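Local coordinates for protein Thf1 (Thermosynechococcus elongatus, PDB 5MJR), which may take part in photosynthetic membrane biogenesis and associates with the FtsH protease complex involved in photosystem II repair in cyanobacteria, at residues S41-F46 with E82-E87; G146-L151 with I186-R191. All blocks are in the same frame, centred on the assembly; numbering follows the deposited sequence.

Interaction 1: residues S41-F46 with E82-E87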
ATOM      1  N   SER A  41       8.142   2.130 -21.371  1.00 11.49           N
ATOM      2  CA  SER A  41       8.428   0.750 -20.949  1.00 12.26           C
ATOM      3  C   SER A  41       8.887   0.545 -19.526  1.00 10.63           C
ATOM      4  O   SER A  41       8.528  -0.431 -18.911  1.00 13.31           O
ATOM      5  CB  SER A  41       9.427   0.043 -21.923  1.00 18.73           C
ATOM      6  OG  SER A  41      10.566   0.776 -22.028  1.00 20.43           O
ATOM      7  N   ILE A  42       9.693   1.482 -19.024  1.00 10.84           N
ATOM      8  CA  ILE A  42      10.131   1.333 -17.625  1.00 10.68           C
ATOM      9  C   ILE A  42       8.900   1.231 -16.708  1.00 10.35           C
ATOM     10  O   ILE A  42       8.875   0.386 -15.769  1.00 13.43           O
ATOM     11  CB  ILE A  42      11.004   2.533 -17.251  1.00 12.21           C
ATOM     12  CG1 ILE A  42      12.336   2.539 -17.937  1.00 13.64           C
ATOM     13  CG2 ILE A  42      11.212   2.587 -15.749  1.00 13.15           C
ATOM     14  CD1 ILE A  42      13.099   3.845 -17.843  1.00 15.06           C
ATOM     15  N   TYR A  43       7.936   2.102 -16.954  1.00 10.34           N
ATOM     16  CA  TYR A  43       6.763   2.211 -16.095  1.00 10.60           C
ATOM     17  C   TYR A  43       5.695   1.184 -16.424  1.00 10.49           C
ATOM     18  O   TYR A  43       5.050   0.674 -15.514  1.00 12.50           O
ATOM     19  CB  TYR A  43       6.230   3.636 -16.186  1.00 11.27           C
ATOM     20  CG  TYR A  43       7.154   4.585 -15.498  1.00 10.28           C
ATOM     21  CD1 TYR A  43       7.180   4.693 -14.112  1.00 10.75           C
ATOM     22  CD2 TYR A  43       8.094   5.343 -16.166  1.00 12.07           C
ATOM     23  CE1 TYR A  43       8.029   5.539 -13.448  1.00 11.67           C
ATOM     24  CE2 TYR A  43       8.983   6.173 -15.543  1.00 13.17           C
ATOM     25  CZ  TYR A  43       8.953   6.292 -14.181  1.00 12.62           C
ATOM     26  OH  TYR A  43       9.813   7.079 -13.513  1.00 12.88           O
ATOM     27  N   ARG A  44       5.604   0.767 -17.683  1.00 10.91           N
ATOM     28  CA  ARG A  44       4.672  -0.352 -18.019  1.00 12.14           C
ATOM     29  C   ARG A  44       5.079  -1.578 -17.223  1.00 11.19           C
ATOM     30  O   ARG A  44       4.177  -2.316 -16.748  1.00 12.16           O
ATOM     31  CB  ARG A  44       4.672  -0.645 -19.503  1.00 15.09           C
ATOM     32  CG  ARG A  44       4.023   0.442 -20.295  1.00 17.59           C
ATOM     33  CD  ARG A  44       3.538   0.073 -21.718  1.00 18.93           C
ATOM     34  NE  ARG A  44       4.446  -0.839 -22.463  1.00 26.71           N
ATOM     35  CZ  ARG A  44       5.442  -0.455 -23.267  1.00 28.50           C
ATOM     36  NH1 ARG A  44       5.778   0.811 -23.445  1.00 25.66           N
ATOM     37  NH2 ARG A  44       6.210  -1.351 -23.903  1.00 34.70           N
ATOM     38  N   ARG A  45       6.386  -1.844 -17.032  1.00 10.94           N
ATOM     39  CA  ARG A  45       6.773  -2.992 -16.286  1.00 11.99           C
ATOM     40  C   ARG A  45       6.245  -2.921 -14.811  1.00 11.12           C
ATOM     41  O   ARG A  45       5.675  -3.865 -14.279  1.00 12.54           O
ATOM     42  CB  ARG A  45       8.289  -3.188 -16.276  1.00 14.09           C
ATOM     43  CG  ARG A  45       8.928  -3.556 -17.564  1.00 23.36           C
ATOM     44  CD  ARG A  45      10.396  -4.052 -17.509  1.00 30.80           C
ATOM     45  NE  ARG A  45      11.389  -2.970 -17.251  1.00 29.71           N
ATOM     46  CZ  ARG A  45      11.883  -2.137 -18.206  1.00 38.87           C
ATOM     47  NH1 ARG A  45      11.499  -2.232 -19.497  1.00 43.20           N
ATOM     48  NH2 ARG A  45      12.818  -1.217 -17.906  1.00 34.60           N
ATOM     49  N   PHE A  46       6.412  -1.757 -14.152  1.00 10.97           N
ATOM     50  CA  PHE A  46       5.985  -1.577 -12.765  1.00 11.89           C
ATOM     51  C   PHE A  46       4.465  -1.624 -12.669  1.00 10.95           C
ATOM     52  O   PHE A  46       3.884  -2.267 -11.755  1.00 10.95           O
ATOM     53  CB  PHE A  46       6.588  -0.295 -12.203  1.00 12.73           C
ATOM     54  CG  PHE A  46       8.001  -0.428 -11.703  1.00 18.67           C
ATOM     55  CD1 PHE A  46       9.062  -0.519 -12.539  1.00 18.15           C
ATOM     56  CD2 PHE A  46       8.217  -0.450 -10.338  1.00 21.52           C
ATOM     57  CE1 PHE A  46      10.391  -0.719 -12.063  1.00 20.68           C
ATOM     58  CE2 PHE A  46       9.485  -0.545  -9.813  1.00 24.48           C
ATOM     59  CZ  PHE A  46      10.605  -0.709 -10.699  1.00 23.11           C
ATOM     60  N   GLU A  82       7.075   8.493  -8.661  1.00 10.32           N
ATOM     61  CA  GLU A  82       7.490   9.815  -8.248  1.00 11.58           C
ATOM     62  C   GLU A  82       8.226  10.628  -9.329  1.00 11.26           C
ATOM     63  O   GLU A  82       8.232  11.838  -9.336  1.00 13.71           O
ATOM     64  CB  GLU A  82       8.310   9.710  -6.941  1.00 15.57           C
ATOM     65  CG  GLU A  82       9.597   9.045  -7.023  1.00 21.77           C
ATOM     66  CD  GLU A  82      10.330   8.915  -5.681  1.00 32.61           C
ATOM     67  OE1 GLU A  82       9.925   9.625  -4.745  1.00 32.65           O
ATOM     68  OE2 GLU A  82      11.283   8.086  -5.616  1.00 53.12           O
ATOM     69  N   GLY A  83       8.897   9.908 -10.248  1.00 10.63           N
ATOM     70  CA  GLY A  83       9.568  10.509 -11.378  1.00  9.62           C
ATOM     71  C   GLY A  83       8.925  10.337 -12.701  1.00 10.63           C
ATOM     72  O   GLY A  83       9.556  10.609 -13.729  1.00 11.40           O
ATOM     73  N   TYR A  84       7.701   9.816 -12.725  1.00  9.49           N
ATOM     74  CA  TYR A  84       6.989   9.513 -13.964  1.00  9.15           C
ATOM     75  C   TYR A  84       6.860  10.792 -14.785  1.00  8.97           C
ATOM     76  O   TYR A  84       6.416  11.807 -14.354  1.00 10.38           O
ATOM     77  CB  TYR A  84       5.603   8.991 -13.678  1.00  9.50           C
ATOM     78  CG  TYR A  84       4.866   8.601 -14.970  1.00  9.84           C
ATOM     79  CD1 TYR A  84       5.242   7.459 -15.649  1.00 13.41           C
ATOM     80  CD2 TYR A  84       3.911   9.400 -15.520  1.00 10.46           C
ATOM     81  CE1 TYR A  84       4.655   7.089 -16.823  1.00 11.30           C
ATOM     82  CE2 TYR A  84       3.321   9.047 -16.744  1.00  9.66           C
ATOM     83  CZ  TYR A  84       3.724   7.894 -17.382  1.00 10.32           C
ATOM     84  OH  TYR A  84       3.151   7.519 -18.602  1.00 12.00           O
ATOM     85  N   GLN A  85       7.162  10.637 -16.100  1.00  9.94           N
ATOM     86  CA  GLN A  85       6.883  11.674 -17.048  1.00 10.33           C
ATOM     87  C   GLN A  85       6.199  11.032 -18.289  1.00 11.02           C
ATOM     88  O   GLN A  85       6.554   9.915 -18.658  1.00 11.50           O
ATOM     89  CB  GLN A  85       8.133  12.441 -17.448  1.00 10.48           C
ATOM     90  CG  GLN A  85       8.713  13.255 -16.291  1.00 10.23           C
ATOM     91  CD  GLN A  85       7.887  14.362 -15.831  1.00 11.16           C
ATOM     92  OE1 GLN A  85       6.997  14.836 -16.568  1.00 13.10           O
ATOM     93  NE2 GLN A  85       8.147  14.874 -14.603  1.00 11.66           N
ATOM     94  N   PRO A  86       5.165  11.692 -18.816  1.00 11.27           N
ATOM     95  CA  PRO A  86       4.605  12.986 -18.427  1.00 12.76           C
ATOM     96  C   PRO A  86       3.702  12.952 -17.209  1.00 12.60           C
ATOM     97  O   PRO A  86       2.757  12.228 -17.069  1.00 13.35           O
ATOM     98  CB  PRO A  86       3.795  13.444 -19.640  1.00 14.72           C
ATOM     99  CG  PRO A  86       3.577  12.264 -20.448  1.00 20.80           C
ATOM    100  CD  PRO A  86       4.519  11.186 -20.091  1.00 13.08           C
ATOM    101  N   GLU A  87       4.152  13.740 -16.260  1.00 11.54           N
ATOM    102  CA  GLU A  87       3.578  13.728 -14.911  1.00 12.69           C
ATOM    103  C   GLU A  87       2.106  14.034 -14.897  1.00 12.85           C
ATOM    104  O   GLU A  87       1.437  13.493 -13.990  1.00 14.20           O
ATOM    105  CB  GLU A  87       4.347  14.640 -13.960  1.00 15.89           C
ATOM    106  CG  GLU A  87       4.384  16.078 -14.323  1.00 17.60           C
ATOM    107  CD  GLU A  87       5.532  16.773 -13.515  1.00 20.76           C
ATOM    108  OE1 GLU A  87       5.184  16.875 -12.312  1.00 42.20           O
ATOM    109  OE2 GLU A  87       6.623  17.326 -13.780  1.00 29.40           O
TER
HETATM  110  O   HOH W   1       9.608   7.235 -10.884  1.00 13.45           O

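Interaction 2: residues G146-L151 with I186-R191. With SO4 (sulfate ion), chain B.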
ATOM      1  N   GLY A 146      -6.508 -13.017   7.735  0.50 25.47           N
ATOM      2  CA  GLY A 146      -6.601 -13.253   6.337  0.50 23.08           C
ATOM      3  C   GLY A 146      -5.334 -12.852   5.613  0.50 17.01           C
ATOM      4  O   GLY A 146      -4.279 -12.529   6.152  0.50 18.07           O
ATOM      5  N   LYS A 147      -5.401 -12.957   4.303  1.00 13.63           N
ATOM      6  CA  LYS A 147      -4.200 -13.042   3.410  1.00 11.10           C
ATOM      7  C   LYS A 147      -3.372 -11.753   3.561  1.00 10.79           C
ATOM      8  O   LYS A 147      -3.871 -10.646   3.418  1.00 10.69           O
ATOM      9  CB  LYS A 147      -4.670 -13.176   1.975  1.00 11.66           C
ATOM     10  CG  LYS A 147      -3.567 -13.103   0.942  1.00 13.85           C
ATOM     11  CD  LYS A 147      -2.628 -14.240   1.000  1.00 13.70           C
ATOM     12  CE  LYS A 147      -1.582 -14.163  -0.108  1.00 18.57           C
ATOM     13  NZ  LYS A 147      -0.639 -15.286   0.047  1.00 25.94           N
ATOM     14  N   TYR A 148      -2.101 -11.979   3.844  1.00 10.13           N
ATOM     15  CA  TYR A 148      -1.113 -10.937   3.930  1.00 10.38           C
ATOM     16  C   TYR A 148      -0.397 -10.704   2.588  1.00 10.72           C
ATOM     17  O   TYR A 148      -0.025 -11.679   1.915  1.00 12.81           O
ATOM     18  CB  TYR A 148      -0.072 -11.315   4.990  1.00 13.68           C
ATOM     19  CG  TYR A 148       1.179 -10.441   5.002  1.00 12.57           C
ATOM     20  CD1 TYR A 148       1.216  -9.243   5.641  1.00 11.77           C
ATOM     21  CD2 TYR A 148       2.312 -10.824   4.289  1.00 12.99           C
ATOM     22  CE1 TYR A 148       2.306  -8.429   5.578  1.00 13.13           C
ATOM     23  CE2 TYR A 148       3.446 -10.019   4.202  1.00 12.98           C
ATOM     24  CZ  TYR A 148       3.458  -8.832   4.866  1.00 12.12           C
ATOM     25  OH  TYR A 148       4.542  -8.027   4.831  1.00 12.68           O
ATOM     26  N   SER A 149      -0.208  -9.432   2.277  1.00 10.63           N
ATOM     27  CA  SER A 149       0.565  -8.954   1.113  1.00 10.32           C
ATOM     28  C   SER A 149       1.690  -8.070   1.604  1.00  9.69           C
ATOM     29  O   SER A 149       1.519  -7.285   2.567  1.00 10.81           O
ATOM     30  CB  SER A 149      -0.409  -8.138   0.225  1.00 11.22           C
ATOM     31  OG  SER A 149       0.282  -7.468  -0.855  1.00 12.50           O
ATOM     32  N   ARG A 150       2.767  -8.006   0.824  1.00  9.82           N
ATOM     33  CA  ARG A 150       3.770  -6.951   1.059  1.00 10.91           C
ATOM     34  C   ARG A 150       3.184  -5.584   1.017  1.00  9.29           C
ATOM     35  O   ARG A 150       3.704  -4.648   1.599  1.00 10.31           O
ATOM     36  CB  ARG A 150       4.924  -7.119   0.035  1.00 12.22           C
ATOM     37  CG  ARG A 150       4.546  -6.833  -1.353  1.00 11.77           C
ATOM     38  CD  ARG A 150       4.942  -5.416  -1.762  1.00 13.94           C
ATOM     39  NE  ARG A 150       4.429  -5.079  -3.073  1.00 15.52           N
ATOM     40  CZ  ARG A 150       4.774  -3.993  -3.764  1.00 12.56           C
ATOM     41  NH1 ARG A 150       5.645  -3.097  -3.253  1.00 15.50           N
ATOM     42  NH2 ARG A 150       4.134  -3.744  -4.893  1.00 13.80           N
ATOM     43  N   LEU A 151       2.065  -5.408   0.263  1.00  9.40           N
ATOM     44  CA  LEU A 151       1.380  -4.109   0.298  1.00  9.36           C
ATOM     45  C   LEU A 151       0.893  -3.697   1.673  1.00  8.94           C
ATOM     46  O   LEU A 151       0.844  -2.497   1.943  1.00  9.55           O
ATOM     47  CB  LEU A 151       0.277  -4.062  -0.781  1.00  9.01           C
ATOM     48  CG  LEU A 151       0.702  -4.117  -2.243  1.00 10.40           C
ATOM     49  CD1 LEU A 151      -0.436  -4.514  -3.130  1.00 12.53           C
ATOM     50  CD2 LEU A 151       1.302  -2.801  -2.599  1.00 13.20           C
ATOM     51  N   ILE A 186       4.760  -9.568  11.743  1.00 16.00           N
ATOM     52  CA  ILE A 186       5.828  -8.565  11.759  1.00 15.49           C
ATOM     53  C   ILE A 186       7.177  -9.125  11.170  1.00 15.43           C
ATOM     54  O   ILE A 186       7.927  -8.347  10.569  1.00 14.38           O
ATOM     55  CB  ILE A 186       6.032  -7.953  13.182  1.00 18.77           C
ATOM     56  CG1 ILE A 186       4.877  -6.949  13.508  1.00 18.65           C
ATOM     57  CG2 ILE A 186       7.284  -7.151  13.286  1.00 18.02           C
ATOM     58  CD1 ILE A 186       4.785  -5.721  12.620  1.00 20.46           C
ATOM     59  N   GLU A 187       7.450 -10.430  11.248  1.00 17.97           N
ATOM     60  CA  GLU A 187       8.691 -10.886  10.608  1.00 17.91           C
ATOM     61  C   GLU A 187       8.662 -10.765   9.081  1.00 15.04           C
ATOM     62  O   GLU A 187       9.663 -10.450   8.436  1.00 17.28           O
ATOM     63  CB  GLU A 187       9.170 -12.291  11.041  1.00 25.56           C
ATOM     64  CG  GLU A 187       9.630 -12.387  12.532  1.00 31.03           C
ATOM     65  CD  GLU A 187      10.778 -11.392  12.879  1.00 47.03           C
ATOM     66  OE1 GLU A 187      11.886 -11.566  12.282  1.00 59.67           O
ATOM     67  OE2 GLU A 187      10.560 -10.458  13.738  1.00 60.02           O
ATOM     68  N   LYS A 188       7.489 -11.023   8.496  1.00 15.22           N
ATOM     69  CA  LYS A 188       7.278 -10.757   7.078  1.00 14.68           C
ATOM     70  C   LYS A 188       7.249  -9.289   6.729  1.00 14.23           C
ATOM     71  O   LYS A 188       7.840  -8.892   5.718  1.00 13.65           O
ATOM     72  CB  LYS A 188       5.916 -11.378   6.657  1.00 16.01           C
ATOM     73  CG  LYS A 188       5.886 -12.857   6.790  1.00 19.16           C
ATOM     74  CD  LYS A 188       4.559 -13.381   6.212  1.00 22.12           C
ATOM     75  CE  LYS A 188       4.569 -14.859   6.320  1.00 24.98           C
ATOM     76  NZ  LYS A 188       3.395 -15.475   5.727  1.00 29.45           N
ATOM     77  N   VAL A 189       6.712  -8.440   7.605  1.00 13.15           N
ATOM     78  CA  VAL A 189       6.805  -7.012   7.428  1.00 12.54           C
ATOM     79  C   VAL A 189       8.266  -6.550   7.344  1.00 11.56           C
ATOM     80  O   VAL A 189       8.625  -5.737   6.480  1.00 12.98           O
ATOM     81  CB  VAL A 189       6.022  -6.248   8.480  1.00 12.59           C
ATOM     82  CG1 VAL A 189       6.257  -4.762   8.437  1.00 13.82           C
ATOM     83  CG2 VAL A 189       4.522  -6.528   8.375  1.00 13.44           C
ATOM     84  N   LYS A 190       9.116  -7.002   8.277  1.00 13.00           N
ATOM     85  CA  LYS A 190      10.525  -6.600   8.264  1.00 14.13           C
ATOM     86  C   LYS A 190      11.132  -6.955   6.914  1.00 12.39           C
ATOM     87  O   LYS A 190      11.861  -6.166   6.326  1.00 14.50           O
ATOM     88  CB  LYS A 190      11.258  -7.283   9.438  1.00 15.21           C
ATOM     89  CG  LYS A 190      10.898  -6.643  10.800  1.00 15.78           C
ATOM     90  CD  LYS A 190      11.661  -7.425  11.854  1.00 18.06           C
ATOM     91  CE  LYS A 190      11.291  -6.919  13.241  1.00 22.16           C
ATOM     92  NZ  LYS A 190      12.121  -7.515  14.245  1.00 27.51           N
ATOM     93  N   ARG A 191      10.959  -8.224   6.543  1.00 13.73           N
ATOM     94  CA  ARG A 191      11.464  -8.708   5.277  1.00 15.22           C
ATOM     95  C   ARG A 191      11.022  -7.851   4.107  1.00 13.42           C
ATOM     96  O   ARG A 191      11.826  -7.435   3.258  1.00 14.20           O
ATOM     97  CB  ARG A 191      11.001 -10.161   5.090  1.00 18.23           C
ATOM     98  CG  ARG A 191      11.258 -10.720   3.692  1.00 19.66           C
ATOM     99  CD  ARG A 191      10.364 -11.968   3.415  1.00 23.02           C
ATOM    100  NE  ARG A 191       8.989 -11.564   3.162  1.00 22.79           N
ATOM    101  CZ  ARG A 191       7.936 -12.369   3.117  1.00 20.72           C
ATOM    102  NH1 ARG A 191       8.056 -13.673   3.350  1.00 23.83           N
ATOM    103  NH2 ARG A 191       6.711 -11.839   2.906  1.00 25.90           N
TER
HETATM  104  S   SO4 B1000       4.312 -14.668   2.217  1.00 25.24           S
HETATM  105  O1  SO4 B1000       3.158 -14.884   3.157  1.00 26.92           O
HETATM  106  O2  SO4 B1000       5.572 -15.002   2.957  1.00 34.46           O
HETATM  107  O3  SO4 B1000       4.269 -13.221   1.830  1.00 25.45           O
HETATM  108  O4  SO4 B1000       4.297 -15.490   1.024  1.00 37.45           O

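Interaction 1: residues S41-F46 with E82-E87
With CG of Y43 anti to its carbonyl carbon (chi1 -71°) and CG of Y84 anti to the backbone N (chi1 -177°), the two phenol rings meet between helix 41-58 and the loop that follows helix 67-80. They form a T-shaped stack: the edge of Y84 is directed at one face of Y43, the ring centroids lie 4.9 Å apart and the planes are turned by 87°. Between the two rings the closest atoms are Y84 CD1 and Y43 CG, 3.5 Å apart, and Y84 CE1 follows, reaching back to Y43 CB. I42 CG2 lies over the opposite face of the Y43 ring, near its rim. Beyond the stack, the Y43 ring continues along the loop backbone, its CZ 3.8 Å from Y84 CA and its OH 3.5 Å from G83 C. A water in the plane of the Y43 ring joins the segments, 2.6 Å from Y43 OH and accepting from G83 N at 2.8 Å. M81 and I203 also pack against Y43. With no direct hydrogen bond between the segments, the perpendicular packing probably sets the orientation of the Y43 ring, while the water satisfies G83 N and gives the phenol oxygen a partner.

Interaction 2: residues G146-L151 with I186-R191
The N-terminal turns of helix 186-198, at the start of the predicted coiled coil, meet the loop that leads into helix 150-162, whose N-cap is S149. Y148, just before that cap, carries the contact. The ring and the K188 side chain run antiparallel alongside each other, with Y148 CE2 3.7 Å from K188 CB, while Y148 CE1 lies 4.0 Å from V189 CG2. V189 also packs on A153 and L156 of helix 150-162. The phenol OH reaches beyond the first turn of the helix to a hydrogen bond with D192. Without the phenol, as with an alanine here, D192 would probably lose this hydrogen-bond partner and a gap would open beside K188 and V189. The ring and the R191 guanidinium are inclined at 46°, with Y148 CE2 4.0 Å from R191 NH2. A sulfate, probably from the crystallisation liquor, sits close by, its O3 at the edge of the Y148 ring. K188, extended beyond CG, donates from NZ to sulfate O1 at 2.6 Å. R191, bent at chi3 (75°), uses two nitrogens: NH2 donates to O3 at 3.0 Å, and NH1 to O2 at 2.8 Å with an N-H...O angle of 165°.

In the fold
From the N terminus, helix 24-34 leads into helix 41-58, where interaction 1 opens. The chain then runs through helix 67-80, and the loop after it returns to the start of helix 41-58, closing a largely helical excursion before helix 90-100 begins. Interaction 2 opens only later, after helices 90-100, 105-113 and 123-131, and closes when helix 186-198 comes back to the entrance of helix 150-162. The two contacts are therefore in series, neither nested nor crossed, with centres about 26 Å apart. Helix 41-58 connects their surroundings: its first turns carry interaction 1, while E53 and L57 further along pack against S149 of interaction 2. I203 packs against I42 and F46, bringing the modelled C-terminal end to the start of helix 41-58.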